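Ent-copalyl diphosphate synthase (Streptomyces platensis, PDB 5BP8) is a bacterial relative of the terpene cyclases with a mainly helical fold, part of which matches the C-terminal domain of squalene-hopene cyclases. Local coordinates at residues D22-V27 with R243-R248; A104-L109 with G151-W156; T140-L145 with S157-T162; C219-T224 with S255-V260; C408-L413 with V456-R461. One frame throughout, in Å; residues are numbered along the deposited sequence.

Contacts 1 and 4 sit near the middle of the chain, with centres 10 Å apart, and touch each other: the backbones of Trp24 and Ile259 are probably hydrogen-bonded. Contacts 2 and 3 form a second pair, 11 Å apart, where helices 98-116 and 127-144 both pack against the loop that follows the second of them. The centre of contact 2 lies 48 Å from that of contact 5, on the opposite side of the chain's centre. Along the sequence, contacts 2 and 3 interleave and are nested within the loop closed by contact 1, which itself crosses contact 4; contact 5 comes last. Contacts 1 and 4 thus join the N-terminal loop to segments round helices 221-228 and 237-249, between two outlying helical regions.

Contact 1. Residues D22-V27 with R243-R248; sequences DPWGLV and RDVQAR
The guanidinium of Arg248 carries Leu26 CD1 over one face, 3.7 Å above its plane and displaced toward the rim, while Asp22 OD2 and Gly25 O meet it at the edge. The two edge bonds differ in quality. Arg248 NH1 donates to Gly25 O at 2.8 Å, nearly straight at 165°, and the acceptor lies in the guanidinium plane. Arg248 NH2 forms a salt bridge with Asp22 OD2 at 3.0 Å, bent to 142°; the carboxylate and guanidinium planes are nearly perpendicular, and the nitrogen arrives from above the carboxylate. Two bonds and an apolar cover therefore fix the rotation of this charged group. The arginine chain is extended from CG to NE, with CG anti to the backbone N (chi1 -176°), which spans the gap between helix and loop.

The Trp24 indole slides past the arginine in the opposite direction, and Trp24 CB lies 3.6 Å from Arg248 NH1. Farther out, Trp24 CZ3 packs on Val245 CG2 at 3.7 Å and Trp24 CZ2 meets Asp244 CB at 3.9 Å, both approaching the ring obliquely. The loop also reaches beyond this helix, since Leu26 N is hydrogen-bonded to Glu263 OE2 and Leu26 touches Val504 and Thr505 of helix 504-518.

Asp22 has a second task: its OD1 accepts from Trp24 N at 3.1 Å. One carboxylate thus shapes the loop and receives the arginine, an Asx turn after helix 7-20 clasped by a residue near the C-terminal end of helix 237-249.

Contact 2. Residues A104-L109 with G151-W156; sequences ACADGL and GKLGAW
Leu109 CB rests on the face of the Trp156 indole in a CH-pi contact, 3.6 Å from the centroid of the six-membered ring and 7° off its normal. It belongs to a helix-to-loop packing, in which helix 98-116 receives a short helically wound turn, residues 153-156, from the loop after helix 127-144. The leucine and the indole slide past each other in opposite directions. Beside this pair, Leu109 CD1 meets Leu153 CD1 at 3.6 Å, the two side chains crossing at about a right angle. Leu153 CD1 also reaches Cys105 SG, 4.0 Å away, so one methyl group serves two successive turns of the helix. Ala106 CB fits among Lys152, Leu153 and Trp156 and stands 4.1 Å from Lys152 CG; here the backbones come closest, with Ala106 CA and Leu153 CA 5.6 Å apart.

What holds the turn in shape is its own backbone: Trp156 N bonds to Leu153 O at 2.9 Å, and Ala155 N bonds to Lys152 O. Around this core, Cys105 packs on Leu82 and Leu83 of helix 72-86, and Leu109 on Ile138 and Leu142 of helix 127-144. At the outer margin the lysine side chain, extended beyond CG, crosses the aspartate at about a right angle. Their salt bridge is weak as a hydrogen bond, with Lys152 NZ 3.5 Å from Asp107 OD2.

Contact 3. Residues T140-L145 with S157-T162; sequences TRLAAL and SGTTLT
The C-terminal end of helix 127-144 is closed here by the returning chain, as Leu142 and Leu145 present carbonyl oxygens to Gly158 and Ser157. Gly158 N donates to Leu142 O at 2.9 Å with an almost straight N-H...O angle of 173°, although it stands above the carbonyl plane. This gives a last-turn carbonyl a well-aligned partner, where the bonds of Leu145 N back to Arg141 O and Leu142 O are weak. Ser157 OG donates to Leu145 O at 2.6 Å, again from above the carbonyl plane. The hydroxyl gets there with OG anti to the backbone N (chi1 -179°), while Ser157 CB packs 3.9 Å from Leu145 CB. Gly158 has a positive phi of 76°, which favours glycine.

Apolar packing continues with Leu142 CD1 at 4.1 Å from Leu161 CG, the two side chains crossing at about a right angle. Both leucines also touch Leu109 of helix 98-116. Thr159 directs its hydroxyl to Trp156 O, but its carbonyl oxygen approaches the helix, Thr159 O lying 3.4 Å from Leu142 CB.

Contact 4. Residues C219-T224 with S255-V260; sequences CSPAAT and SITPIV
Cys219 and Thr257 are joined by the direct hydrogen bond of this contact: Thr257 N donates to Cys219 O at 2.9 Å, with an N-H...O angle of 166°. A CA-H...O contact adds to it, Ile256 CA lying 3.3 Å from the same Cys219 O, so one carbonyl receives two neighbouring groups of the loop.

The water-mediated link is made by Ser220. Its OG donates to a water at 2.6 Å, and that water donates to Ser255 O at 2.8 Å. Ser220 OG also accepts from Ala223 N at 2.9 Å, a capping bond from the N-cap position of helix 221-228. Thr224 OG1 and Thr224 N both donate to Ser220 O, from opposite faces of its plane.

Apolar contacts fill in around these bonds. Cys219 SG, anti to the carbonyl carbon (chi1 -64°), meets Pro258 CD at 3.7 Å beside the cis peptide preceding the proline. Pro221 CG touches Thr257 CG2 at 4.2 Å, and Pro221 also packs on Tyr241 and Leu242 of helix 237-249.

Chemically, the serine hydroxyl both caps a helix and, through a water, ties it to the loop leading into helix 260-274, whereas Pro258 O is buried without a polar partner.

Contact 5. Residues C408-L413 with V456-R461; sequences CCALAL and VQLLMR
Ala410 and Leu411 of helix 402-416 pack on Leu458 and Arg461 of helix 449-461, two helices running nearly parallel. Their local axes are 10.0 Å apart at closest approach and inclined by 21°. Helix 422-435 lies between them in sequence, and Cys408 and Ala412 on one side touch helix 349-365 while Val456 and Gln457 on the other touch helix 504-518. Such a succession of alternate helices packed side by side is consistent with the alpha-alpha barrel of squalene-hopene cyclase relatives.

The tight part is apolar and buried. Leu458 CD1 comes to 3.5 Å from Ala410 CB, a small residue whose methyl admits the leucine branch close to the helix. In Leu458, chi1 of 177° sets CG anti to the backbone N, and CD1 beyond it makes the contact. Leu411 fills the centre: its CD2 lies 4.0 Å from Leu458 CA and 4.1 Å from Leu458 CD1, at the point where the two backbones are nearest. No hydrogen bond crosses between these two segments, which meet by packing.

Toward the partly exposed Arg461 the contact changes character. Leu411 CD2 touches Arg461 CB at 3.7 Å, and Leu411 CD1 lies over one face of the guanidinium, 3.5 Å from Arg461 NH1 and offset toward the rim. The arginine chain bends at chi3 (61°) and crosses the leucine at about a right angle. A weak bond within its own helix also reaches it: Arg461 NH1 donates to Gln457 OE1 at 3.2 Å, with the oxygen in the guanidinium plane.

Contact 1. Residues D22-V27 with R243-R248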
# COMPACT_ATOMS: atom_id res chain seq x y z
N ASP A 22 12.60 4.79 -13.63
CA ASP A 22 12.33 3.75 -12.64
C ASP A 22 11.15 2.85 -13.08
O ASP A 22 9.99 3.14 -12.81
CB ASP A 22 12.07 4.38 -11.27
CG ASP A 22 11.79 3.33 -10.18
OD1 ASP A 22 12.04 2.13 -10.43
OD2 ASP A 22 11.33 3.74 -9.08
N PRO A 23 11.47 1.76 -13.78
CA PRO A 23 10.42 0.88 -14.26
C PRO A 23 9.78 0.01 -13.16
O PRO A 23 8.81 -0.73 -13.43
CB PRO A 23 11.15 0.00 -15.28
CG PRO A 23 12.52 -0.11 -14.73
CD PRO A 23 12.81 1.25 -14.13
N TRP A 24 10.31 0.10 -11.95
CA TRP A 24 9.72 -0.64 -10.82
C TRP A 24 8.70 0.20 -10.04
O TRP A 24 7.77 -0.34 -9.46
CB TRP A 24 10.81 -1.04 -9.84
CG TRP A 24 11.85 -2.00 -10.36
CD1 TRP A 24 12.93 -1.72 -11.18
CD2 TRP A 24 11.91 -3.40 -10.10
NE1 TRP A 24 13.66 -2.87 -11.41
CE2 TRP A 24 13.06 -3.91 -10.75
CE3 TRP A 24 11.13 -4.27 -9.33
CZ2 TRP A 24 13.42 -5.25 -10.66
CZ3 TRP A 24 11.49 -5.57 -9.24
CH2 TRP A 24 12.63 -6.07 -9.89
N GLY A 25 8.93 1.50 -9.96
CA GLY A 25 8.28 2.33 -8.96
C GLY A 25 9.01 2.14 -7.64
O GLY A 25 9.74 1.15 -7.47
N LEU A 26 8.85 3.08 -6.73
CA LEU A 26 9.57 3.04 -5.45
C LEU A 26 8.63 2.81 -4.28
O LEU A 26 7.73 3.63 -3.97
CB LEU A 26 10.40 4.31 -5.24
CG LEU A 26 11.15 4.44 -3.91
CD1 LEU A 26 12.11 3.27 -3.68
CD2 LEU A 26 11.91 5.78 -3.87
N VAL A 27 8.82 1.66 -3.63
CA VAL A 27 8.15 1.31 -2.38
C VAL A 27 9.23 1.02 -1.37
O VAL A 27 10.11 0.17 -1.63
CB VAL A 27 7.19 0.09 -2.52
CG1 VAL A 27 6.58 -0.24 -1.14
CG2 VAL A 27 6.06 0.38 -3.50
N ARG A 243 16.77 -11.24 -6.06
CA ARG A 243 18.09 -10.62 -5.99
C ARG A 243 18.03 -9.13 -6.29
O ARG A 243 18.62 -8.32 -5.57
CB ARG A 243 19.08 -11.33 -6.93
CG ARG A 243 19.42 -12.74 -6.45
CD ARG A 243 20.17 -13.56 -7.49
NE ARG A 243 20.75 -14.78 -6.93
CZ ARG A 243 21.35 -15.75 -7.62
NH1 ARG A 243 21.48 -15.67 -8.95
NH2 ARG A 243 21.82 -16.81 -6.99
N ASP A 244 17.33 -8.76 -7.35
CA ASP A 244 17.22 -7.34 -7.73
C ASP A 244 16.56 -6.51 -6.64
O ASP A 244 17.00 -5.41 -6.31
CB ASP A 244 16.45 -7.17 -9.02
CG ASP A 244 17.24 -7.59 -10.26
OD1 ASP A 244 18.50 -7.67 -10.19
OD2 ASP A 244 16.59 -7.83 -11.30
N VAL A 245 15.47 -7.04 -6.10
CA VAL A 245 14.70 -6.28 -5.12
C VAL A 245 15.52 -6.04 -3.86
O VAL A 245 15.63 -4.90 -3.38
CB VAL A 245 13.37 -6.98 -4.80
CG1 VAL A 245 12.67 -6.32 -3.63
CG2 VAL A 245 12.47 -7.01 -6.02
N GLN A 246 16.16 -7.08 -3.33
CA GLN A 246 16.91 -6.93 -2.09
C GLN A 246 18.13 -6.01 -2.30
O GLN A 246 18.46 -5.17 -1.42
CB GLN A 246 17.28 -8.30 -1.48
CG GLN A 246 18.40 -9.07 -2.16
CD GLN A 246 19.78 -8.55 -1.80
OE1 GLN A 246 20.03 -8.06 -0.70
NE2 GLN A 246 20.71 -8.67 -2.74
N ALA A 247 18.75 -6.12 -3.48
CA ALA A 247 19.93 -5.32 -3.81
C ALA A 247 19.61 -3.85 -3.84
O ALA A 247 20.42 -3.01 -3.39
CB ALA A 247 20.51 -5.77 -5.15
N ARG A 248 18.41 -3.52 -4.29
CA ARG A 248 18.01 -2.15 -4.40
C ARG A 248 18.08 -1.44 -3.05
O ARG A 248 18.44 -0.27 -2.98
CB ARG A 248 16.60 -2.05 -4.97
CG ARG A 248 16.15 -0.62 -5.21
CD ARG A 248 14.86 -0.57 -5.97
NE ARG A 248 14.52 0.80 -6.33
CZ ARG A 248 13.33 1.18 -6.79
NH1 ARG A 248 12.34 0.29 -6.92
NH2 ARG A 248 13.13 2.45 -7.10

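Contact 2. Residues A104-L109 with G151-W156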
# COMPACT_ATOMS: atom_id res chain seq x y z
N ALA A 104 15.45 -10.43 20.94
CA ALA A 104 14.44 -9.82 20.07
C ALA A 104 13.21 -10.72 19.96
O ALA A 104 12.07 -10.25 20.05
CB ALA A 104 15.01 -9.53 18.70
N CYS A 105 13.45 -11.99 19.73
CA CYS A 105 12.37 -12.94 19.57
C CYS A 105 11.48 -13.03 20.81
O CYS A 105 10.23 -12.94 20.70
CB CYS A 105 12.95 -14.30 19.25
SG CYS A 105 11.71 -15.51 18.79
N ALA A 106 12.10 -13.19 21.97
CA ALA A 106 11.35 -13.30 23.23
C ALA A 106 10.54 -12.05 23.52
O ALA A 106 9.38 -12.13 23.98
CB ALA A 106 12.27 -13.62 24.38
N ASP A 107 11.12 -10.89 23.23
CA ASP A 107 10.38 -9.64 23.44
C ASP A 107 9.21 -9.50 22.47
O ASP A 107 8.17 -8.96 22.85
CB ASP A 107 11.30 -8.42 23.36
CG ASP A 107 12.28 -8.34 24.54
OD1 ASP A 107 13.27 -7.59 24.38
OD2 ASP A 107 12.03 -8.97 25.60
N GLY A 108 9.38 -9.99 21.23
CA GLY A 108 8.28 -10.09 20.26
C GLY A 108 7.16 -11.01 20.72
O GLY A 108 5.98 -10.67 20.62
N LEU A 109 7.53 -12.15 21.27
CA LEU A 109 6.55 -13.08 21.87
C LEU A 109 5.79 -12.43 23.01
O LEU A 109 4.55 -12.58 23.09
CB LEU A 109 7.24 -14.36 22.36
CG LEU A 109 7.75 -15.28 21.25
CD1 LEU A 109 8.84 -16.24 21.73
CD2 LEU A 109 6.60 -16.01 20.57
N GLY A 151 19.09 -17.54 25.79
CA GLY A 151 18.43 -16.54 26.62
C GLY A 151 17.16 -17.02 27.32
O GLY A 151 17.07 -18.16 27.77
N LYS A 152 16.17 -16.14 27.39
CA LYS A 152 14.90 -16.46 28.05
C LYS A 152 13.98 -17.22 27.13
O LYS A 152 12.93 -17.69 27.54
CB LYS A 152 14.22 -15.22 28.66
CG LYS A 152 14.29 -13.92 27.88
CD LYS A 152 13.69 -12.79 28.71
CE LYS A 152 13.38 -11.57 27.87
NZ LYS A 152 12.49 -10.64 28.62
N LEU A 153 14.41 -17.43 25.90
CA LEU A 153 13.59 -18.14 24.94
C LEU A 153 13.25 -19.56 25.35
O LEU A 153 12.13 -20.02 25.12
CB LEU A 153 14.26 -18.04 23.55
CG LEU A 153 13.42 -18.24 22.34
CD1 LEU A 153 12.20 -17.32 22.35
CD2 LEU A 153 14.29 -18.01 21.11
N GLY A 154 14.16 -20.27 26.03
CA GLY A 154 13.87 -21.58 26.57
C GLY A 154 12.67 -21.63 27.52
O GLY A 154 11.96 -22.63 27.60
N ALA A 155 12.42 -20.52 28.21
CA ALA A 155 11.26 -20.42 29.09
C ALA A 155 9.93 -20.44 28.34
O ALA A 155 8.88 -20.72 28.93
CB ALA A 155 11.38 -19.15 29.93
N TRP A 156 9.97 -20.12 27.04
CA TRP A 156 8.80 -20.14 26.15
C TRP A 156 8.49 -21.49 25.55
O TRP A 156 7.46 -21.67 24.89
CB TRP A 156 8.98 -19.11 25.02
CG TRP A 156 8.82 -17.71 25.48
CD1 TRP A 156 9.76 -16.92 26.01
CD2 TRP A 156 7.60 -16.94 25.44
NE1 TRP A 156 9.22 -15.68 26.31
CE2 TRP A 156 7.90 -15.67 25.98
CE3 TRP A 156 6.31 -17.20 25.01
CZ2 TRP A 156 6.94 -14.66 26.10
CZ3 TRP A 156 5.34 -16.19 25.15
CH2 TRP A 156 5.66 -14.96 25.70

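Contact 3. Residues T140-L145 with S157-T162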
# COMPACT_ATOMS: atom_id res chain seq x y z
N THR A 140 4.15 -23.99 16.22
CA THR A 140 4.97 -25.14 15.86
C THR A 140 6.40 -24.99 16.34
O THR A 140 6.97 -25.93 16.95
CB THR A 140 4.89 -25.41 14.34
OG1 THR A 140 3.53 -25.74 14.03
CG2 THR A 140 5.78 -26.55 13.93
N ARG A 141 6.98 -23.82 16.11
CA ARG A 141 8.34 -23.55 16.56
C ARG A 141 8.46 -23.55 18.08
O ARG A 141 9.45 -24.04 18.61
CB ARG A 141 8.86 -22.22 16.02
CG ARG A 141 8.92 -22.15 14.50
CD ARG A 141 10.10 -22.87 13.95
NE ARG A 141 10.11 -22.74 12.49
CZ ARG A 141 10.90 -23.45 11.68
NH1 ARG A 141 11.76 -24.36 12.18
NH2 ARG A 141 10.82 -23.26 10.37
N LEU A 142 7.46 -23.00 18.77
CA LEU A 142 7.46 -22.97 20.23
C LEU A 142 7.42 -24.37 20.83
O LEU A 142 8.07 -24.65 21.86
CB LEU A 142 6.27 -22.16 20.77
CG LEU A 142 6.35 -20.66 20.50
CD1 LEU A 142 5.10 -19.94 20.99
CD2 LEU A 142 7.58 -20.02 21.13
N ALA A 143 6.64 -25.25 20.20
CA ALA A 143 6.54 -26.64 20.67
C ALA A 143 7.88 -27.35 20.54
O ALA A 143 8.19 -28.22 21.34
CB ALA A 143 5.47 -27.41 19.91
N ALA A 144 8.66 -26.97 19.54
CA ALA A 144 9.96 -27.59 19.26
C ALA A 144 11.11 -27.00 20.06
O ALA A 144 12.17 -27.60 20.11
CB ALA A 144 10.28 -27.49 17.78
N LEU A 145 10.92 -25.85 20.69
CA LEU A 145 11.96 -25.30 21.56
C LEU A 145 12.25 -26.24 22.70
O LEU A 145 11.37 -26.95 23.19
CB LEU A 145 11.53 -23.98 22.19
CG LEU A 145 11.51 -22.72 21.35
CD1 LEU A 145 10.91 -21.59 22.18
CD2 LEU A 145 12.89 -22.36 20.85
N SER A 157 9.37 -22.47 25.78
CA SER A 157 9.19 -23.81 25.26
C SER A 157 7.81 -24.35 25.61
O SER A 157 7.38 -24.28 26.76
CB SER A 157 10.29 -24.73 25.81
OG SER A 157 10.14 -26.04 25.29
N GLY A 158 7.10 -24.87 24.61
CA GLY A 158 5.80 -25.45 24.80
C GLY A 158 4.63 -24.49 25.01
O GLY A 158 3.50 -24.94 25.31
N THR A 159 4.88 -23.19 24.92
CA THR A 159 3.80 -22.20 24.96
C THR A 159 2.93 -22.34 23.70
O THR A 159 3.44 -22.65 22.65
CB THR A 159 4.38 -20.77 25.02
OG1 THR A 159 5.01 -20.57 26.30
CG2 THR A 159 3.28 -19.71 24.83
N THR A 160 1.63 -22.12 23.85
CA THR A 160 0.71 -22.01 22.73
C THR A 160 0.09 -20.64 22.81
O THR A 160 -0.58 -20.32 23.78
CB THR A 160 -0.42 -23.05 22.79
OG1 THR A 160 0.16 -24.35 22.85
CG2 THR A 160 -1.32 -22.97 21.56
N LEU A 161 0.35 -19.80 21.80
CA LEU A 161 -0.28 -18.51 21.69
C LEU A 161 -1.64 -18.66 21.04
O LEU A 161 -1.82 -19.47 20.13
CB LEU A 161 0.58 -17.59 20.84
CG LEU A 161 1.97 -17.25 21.35
CD1 LEU A 161 2.67 -16.40 20.31
CD2 LEU A 161 1.92 -16.55 22.69
N THR A 162 -2.61 -17.90 21.52
CA THR A 162 -3.95 -17.91 20.93
C THR A 162 -4.46 -16.49 20.75
O THR A 162 -3.94 -15.55 21.34
CB THR A 162 -4.96 -18.70 21.82
OG1 THR A 162 -5.28 -17.94 22.97
CG2 THR A 162 -4.39 -20.03 22.26

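Contact 4. Residues C219-T224 with S255-V260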
# COMPACT_ATOMS: atom_id res chain seq x y z
N CYS A 219 3.64 -9.84 -7.73
CA CYS A 219 4.46 -8.70 -7.31
C CYS A 219 4.81 -8.69 -5.80
O CYS A 219 4.89 -7.60 -5.19
CB CYS A 219 3.82 -7.36 -7.71
SG CYS A 219 3.67 -7.14 -9.51
N SER A 220 5.03 -9.88 -5.22
CA SER A 220 5.38 -10.05 -3.82
C SER A 220 6.69 -10.79 -3.69
O SER A 220 6.79 -11.94 -4.14
CB SER A 220 4.34 -10.92 -3.12
OG SER A 220 4.80 -11.29 -1.83
N PRO A 221 7.67 -10.19 -3.01
CA PRO A 221 8.87 -11.00 -2.76
C PRO A 221 8.58 -12.26 -1.93
O PRO A 221 9.11 -13.34 -2.23
CB PRO A 221 9.78 -10.02 -2.00
CG PRO A 221 9.36 -8.71 -2.50
CD PRO A 221 7.87 -8.79 -2.62
N ALA A 222 7.76 -12.14 -0.88
CA ALA A 222 7.43 -13.31 -0.05
C ALA A 222 6.74 -14.43 -0.87
O ALA A 222 7.09 -15.60 -0.73
CB ALA A 222 6.54 -12.90 1.12
N ALA A 223 5.75 -14.07 -1.67
CA ALA A 223 5.01 -15.07 -2.46
C ALA A 223 5.96 -15.76 -3.44
O ALA A 223 5.85 -16.97 -3.69
CB ALA A 223 3.85 -14.41 -3.20
N THR A 224 6.89 -14.97 -4.00
CA THR A 224 7.87 -15.49 -4.94
C THR A 224 8.79 -16.48 -4.26
O THR A 224 9.11 -17.54 -4.83
CB THR A 224 8.69 -14.36 -5.62
OG1 THR A 224 7.81 -13.38 -6.21
CG2 THR A 224 9.60 -14.92 -6.70
N SER A 255 6.81 -5.01 0.46
CA SER A 255 5.84 -6.11 0.34
C SER A 255 5.17 -6.18 -1.05
O SER A 255 4.50 -7.16 -1.38
CB SER A 255 4.77 -5.99 1.43
OG SER A 255 3.91 -4.87 1.21
N ILE A 256 5.34 -5.11 -1.83
CA ILE A 256 4.78 -5.01 -3.16
C ILE A 256 5.77 -4.28 -4.05
O ILE A 256 6.23 -3.18 -3.70
CB ILE A 256 3.37 -4.35 -3.16
CG1 ILE A 256 2.79 -4.33 -4.57
CG2 ILE A 256 3.40 -2.98 -2.53
CD1 ILE A 256 1.32 -3.93 -4.61
N THR A 257 6.18 -4.96 -5.13
CA THR A 257 7.07 -4.37 -6.13
C THR A 257 7.06 -5.26 -7.36
O THR A 257 7.08 -6.47 -7.23
CB THR A 257 8.50 -4.15 -5.60
OG1 THR A 257 9.28 -3.43 -6.57
CG2 THR A 257 9.18 -5.48 -5.23
N PRO A 258 6.96 -4.67 -8.56
CA PRO A 258 6.78 -3.26 -8.88
C PRO A 258 5.38 -2.75 -8.58
O PRO A 258 4.44 -3.54 -8.33
CB PRO A 258 6.99 -3.20 -10.42
CG PRO A 258 7.14 -4.59 -10.89
CD PRO A 258 6.97 -5.54 -9.75
N ILE A 259 5.25 -1.43 -8.64
CA ILE A 259 3.97 -0.72 -8.58
C ILE A 259 3.85 0.28 -9.75
O ILE A 259 3.19 1.31 -9.65
CB ILE A 259 3.81 0.04 -7.25
CG1 ILE A 259 4.94 1.05 -7.00
CG2 ILE A 259 3.66 -0.93 -6.09
CD1 ILE A 259 4.54 2.12 -6.02
N VAL A 260 4.53 -0.03 -10.84
CA VAL A 260 4.75 0.94 -11.95
C VAL A 260 3.49 1.70 -12.42
O VAL A 260 3.52 2.92 -12.52
CB VAL A 260 5.51 0.25 -13.11
CG1 VAL A 260 4.76 -0.94 -13.69
CG2 VAL A 260 5.86 1.25 -14.20
O HOH W 1 4.15 -9.52 0.00

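Contact 5. Residues C408-L413 with V456-R461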
# COMPACT_ATOMS: atom_id res chain seq x y z
N CYS A 408 -9.31 12.38 -1.30
CA CYS A 408 -9.78 11.73 -2.54
C CYS A 408 -11.26 12.11 -2.82
O CYS A 408 -11.60 12.53 -3.93
CB CYS A 408 -9.67 10.22 -2.48
SG CYS A 408 -7.95 9.63 -2.61
N CYS A 409 -12.11 11.92 -1.82
CA CYS A 409 -13.55 12.06 -1.99
C CYS A 409 -13.97 13.49 -2.15
O CYS A 409 -14.78 13.81 -3.04
CB CYS A 409 -14.28 11.42 -0.81
SG CYS A 409 -14.07 9.64 -0.79
N ALA A 410 -13.43 14.38 -1.32
CA ALA A 410 -13.80 15.81 -1.42
C ALA A 410 -13.32 16.43 -2.72
O ALA A 410 -14.02 17.27 -3.30
CB ALA A 410 -13.27 16.60 -0.25
N LEU A 411 -12.13 16.04 -3.19
CA LEU A 411 -11.59 16.63 -4.41
C LEU A 411 -12.31 16.14 -5.66
O LEU A 411 -12.46 16.90 -6.61
CB LEU A 411 -10.09 16.36 -4.55
CG LEU A 411 -9.24 17.17 -3.55
CD1 LEU A 411 -7.80 16.66 -3.52
CD2 LEU A 411 -9.34 18.67 -3.84
N ALA A 412 -12.74 14.88 -5.65
CA ALA A 412 -13.54 14.33 -6.74
C ALA A 412 -14.91 15.03 -6.76
O ALA A 412 -15.38 15.45 -7.83
CB ALA A 412 -13.71 12.83 -6.54
N LEU A 413 -15.53 15.14 -5.60
CA LEU A 413 -16.84 15.81 -5.49
C LEU A 413 -16.78 17.31 -5.82
O LEU A 413 -17.76 17.86 -6.35
CB LEU A 413 -17.44 15.61 -4.12
CG LEU A 413 -18.03 14.24 -3.83
CD1 LEU A 413 -18.19 14.08 -2.33
CD2 LEU A 413 -19.36 13.98 -4.54
N VAL A 456 -3.26 20.21 2.37
CA VAL A 456 -2.94 21.46 1.68
C VAL A 456 -3.64 21.49 0.30
O VAL A 456 -4.28 22.51 -0.07
CB VAL A 456 -1.42 21.68 1.56
CG1 VAL A 456 -1.10 22.78 0.56
CG2 VAL A 456 -0.83 22.00 2.92
N GLN A 457 -3.56 20.38 -0.43
CA GLN A 457 -4.25 20.25 -1.71
C GLN A 457 -5.75 20.43 -1.59
O GLN A 457 -6.34 21.18 -2.38
CB GLN A 457 -4.02 18.90 -2.35
CG GLN A 457 -2.62 18.68 -2.86
CD GLN A 457 -2.50 17.37 -3.61
OE1 GLN A 457 -3.31 17.08 -4.51
NE2 GLN A 457 -1.48 16.58 -3.26
N LEU A 458 -6.36 19.75 -0.62
CA LEU A 458 -7.79 19.86 -0.38
C LEU A 458 -8.18 21.31 -0.16
O LEU A 458 -9.13 21.81 -0.80
CB LEU A 458 -8.22 19.02 0.83
CG LEU A 458 -9.69 19.08 1.26
CD1 LEU A 458 -10.63 18.88 0.09
CD2 LEU A 458 -10.00 18.06 2.35
N LEU A 459 -7.48 21.99 0.75
CA LEU A 459 -7.81 23.36 1.10
C LEU A 459 -7.63 24.33 -0.07
O LEU A 459 -8.51 25.17 -0.32
CB LEU A 459 -6.99 23.83 2.30
CG LEU A 459 -7.30 23.15 3.64
CD1 LEU A 459 -6.26 23.56 4.68
CD2 LEU A 459 -8.69 23.48 4.14
N MSE A 460 -6.53 24.20 -0.79
CA MSE A 460 -6.25 25.09 -1.92
C MSE A 460 -7.17 24.84 -3.09
O MSE A 460 -7.73 25.79 -3.69
CB MSE A 460 -4.78 25.04 -2.32
CG MSE A 460 -3.84 25.55 -1.25
SE MSE A 460 -4.09 27.46 -0.83
CE MSE A 460 -5.65 27.57 0.32
N ARG A 461 -7.37 23.57 -3.44
CA ARG A 461 -8.17 23.26 -4.63
C ARG A 461 -9.67 23.53 -4.46
O ARG A 461 -10.38 23.71 -5.46
CB ARG A 461 -7.92 21.84 -5.11
CG ARG A 461 -6.52 21.64 -5.71
CD ARG A 461 -6.14 20.18 -5.86
NE ARG A 461 -7.02 19.41 -6.74
CZ ARG A 461 -6.89 18.10 -6.96
NH1 ARG A 461 -5.92 17.39 -6.38
NH2 ARG A 461 -7.74 17.49 -7.76